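Local coordinates for functional macrophage inflammatory protein 1-alpha homolog (Human herpesvirus 8, PDB 1ZXT) that acts as a viral CC-type chemokine, a small secreted signalling protein that binds CCR chemokine receptors of the host, at residues Ser55-Trp58 against Val59-Met63. Residues are numbered along the deposited sequence; the frame is centred on the assembly and turned at random.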
loop_
_atom_site.group_PDB
_atom_site.type_symbol
_atom_site.label_atom_id
_atom_site.label_comp_id
_atom_site.label_asym_id
_atom_site.label_seq_id
_atom_site.Cartn_x
_atom_site.Cartn_y
_atom_site.Cartn_z
ATOM N N SER A 55 4.228 8.358 4.399
ATOM C CA SER A 55 4.854 9.632 4.794
ATOM C C SER A 55 5.083 10.587 3.670
ATOM O O SER A 55 5.401 11.781 3.906
ATOM C CB SER A 55 6.167 9.350 5.501
ATOM O OG SER A 55 7.193 9.111 4.583
ATOM N N LYS A 56 4.891 10.139 2.453
ATOM C CA LYS A 56 4.977 10.995 1.283
ATOM C C LYS A 56 3.659 11.584 0.883
ATOM O O LYS A 56 2.692 10.890 0.679
ATOM C CB LYS A 56 5.516 10.206 0.077
ATOM C CG LYS A 56 6.887 9.541 0.283
ATOM C CD LYS A 56 7.932 10.509 0.623
ATOM C CE LYS A 56 9.311 9.916 0.377
ATOM N NZ LYS A 56 10.427 10.883 0.670
ATOM N N ASN A 57 3.652 12.886 0.672
ATOM C CA ASN A 57 2.425 13.549 0.289
ATOM C C ASN A 57 1.771 12.983 -0.986
ATOM O O ASN A 57 0.540 12.832 -1.064
ATOM C CB ASN A 57 2.653 15.059 0.163
ATOM C CG ASN A 57 1.398 15.783 -0.165
ATOM O OD1 ASN A 57 0.353 15.575 0.476
ATOM N ND2 ASN A 57 1.459 16.615 -1.191
ATOM N N TRP A 58 2.568 12.681 -2.002
ATOM C CA TRP A 58 1.954 12.137 -3.209
ATOM C C TRP A 58 1.226 10.778 -2.961
ATOM O O TRP A 58 0.214 10.463 -3.556
ATOM C CB TRP A 58 2.936 12.069 -4.381
ATOM C CG TRP A 58 4.021 11.092 -4.284
ATOM C CD1 TRP A 58 5.320 11.329 -3.904
ATOM C CD2 TRP A 58 3.944 9.664 -4.552
ATOM N NE1 TRP A 58 6.049 10.156 -3.940
ATOM C CE2 TRP A 58 5.237 9.127 -4.341
ATOM C CE3 TRP A 58 2.932 8.808 -4.969
ATOM C CZ2 TRP A 58 5.532 7.791 -4.572
ATOM C CZ3 TRP A 58 3.211 7.491 -5.175
ATOM C CH2 TRP A 58 4.515 6.975 -4.956
ATOM N N VAL A 59 1.736 9.990 -2.065
ATOM C CA VAL A 59 1.076 8.715 -1.712
ATOM C C VAL A 59 -0.254 8.949 -0.951
ATOM O O VAL A 59 -1.251 8.279 -1.213
ATOM C CB VAL A 59 1.976 7.821 -0.825
ATOM C CG1 VAL A 59 1.293 6.508 -0.407
ATOM C CG2 VAL A 59 3.277 7.438 -1.498
ATOM N N ARG A 60 -0.254 9.894 -0.016
ATOM C CA ARG A 60 -1.477 10.241 0.668
ATOM C C ARG A 60 -2.517 10.739 -0.299
ATOM O O ARG A 60 -3.717 10.572 -0.086
ATOM C CB ARG A 60 -1.219 11.323 1.707
ATOM C CG ARG A 60 -0.468 10.843 2.899
ATOM C CD ARG A 60 -0.341 11.921 3.960
ATOM N NE ARG A 60 1.044 12.000 4.405
ATOM C CZ ARG A 60 1.887 12.997 4.135
ATOM N NH1 ARG A 60 1.519 14.084 3.449
ATOM N NH2 ARG A 60 3.120 12.923 4.607
ATOM N N GLN A 61 -2.093 11.438 -1.344
ATOM C CA GLN A 61 -3.062 12.013 -2.270
ATOM C C GLN A 61 -3.685 10.940 -3.103
ATOM O O GLN A 61 -4.869 11.000 -3.379
ATOM C CB GLN A 61 -2.408 13.048 -3.158
ATOM C CG GLN A 61 -1.961 14.260 -2.400
ATOM C CD GLN A 61 -1.310 15.278 -3.351
ATOM O OE1 GLN A 61 -2.001 15.900 -4.190
ATOM N NE2 GLN A 61 0.029 15.431 -3.238
ATOM N N LEU A 62 -2.901 9.942 -3.514
ATOM C CA LEU A 62 -3.474 8.779 -4.218
ATOM C C LEU A 62 -4.398 7.999 -3.317
ATOM O O LEU A 62 -5.455 7.542 -3.742
ATOM C CB LEU A 62 -2.398 7.860 -4.746
ATOM C CG LEU A 62 -1.575 8.334 -5.934
ATOM C CD1 LEU A 62 -0.477 7.353 -6.151
ATOM C CD2 LEU A 62 -2.429 8.548 -7.208
ATOM N N MET A 63 -3.987 7.851 -2.059
ATOM C CA MET A 63 -4.756 7.128 -1.065
ATOM C C MET A 63 -6.162 7.740 -0.984
ATOM O O MET A 63 -7.175 7.057 -1.116
ATOM C CB MET A 63 -4.068 7.188 0.275
ATOM C CG MET A 63 -2.936 6.201 0.430
ATOM S SD MET A 63 -1.804 6.511 1.781
ATOM C CE MET A 63 -2.966 6.316 3.138
#
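Ser55 O lies close to Arg60 NH2 (2.6 Å) just before the C-terminal helix, but the angle is too poor for a hydrogen bond. The Arg60 guanidinium folds back along the backbone, and one of its faces covers Lys56 C and Asn57 N. A bend in the Arg60 chain turns the group this way, and Arg60 NE makes a weak hydrogen bond to Pro54 O. Lys56 is the N-cap residue. Lys56 O accepts the helical bond from Arg60 N at 3.2 Å and 165°. Asn57 O takes Gln61 N at 3.0 Å and, weakly, Gln61 NE2 at 3.4 Å. The Asn57 and Gln61 side-chain amides are tilted 23° to each other, with Asn57 ND2 and Gln61 NE2 close but, both being donors, not bonded. Trp58 O accepts Leu62 N at 3.2 Å. With chi1 at 69°, the Trp58 indole swings back over its own backbone. There Val59 CG2 sits over the face of the Trp58 six-membered ring, 3.5 Å from its centroid, in a CH-pi contact. Leu62 CD1 touches the ring edge, 3.8 Å from Trp58 CZ3. This helix packs across the three-stranded antiparallel sheet of the chemokine fold. Val59 rests on Val40 and Leu62 on Leu42, both of strand 40-44.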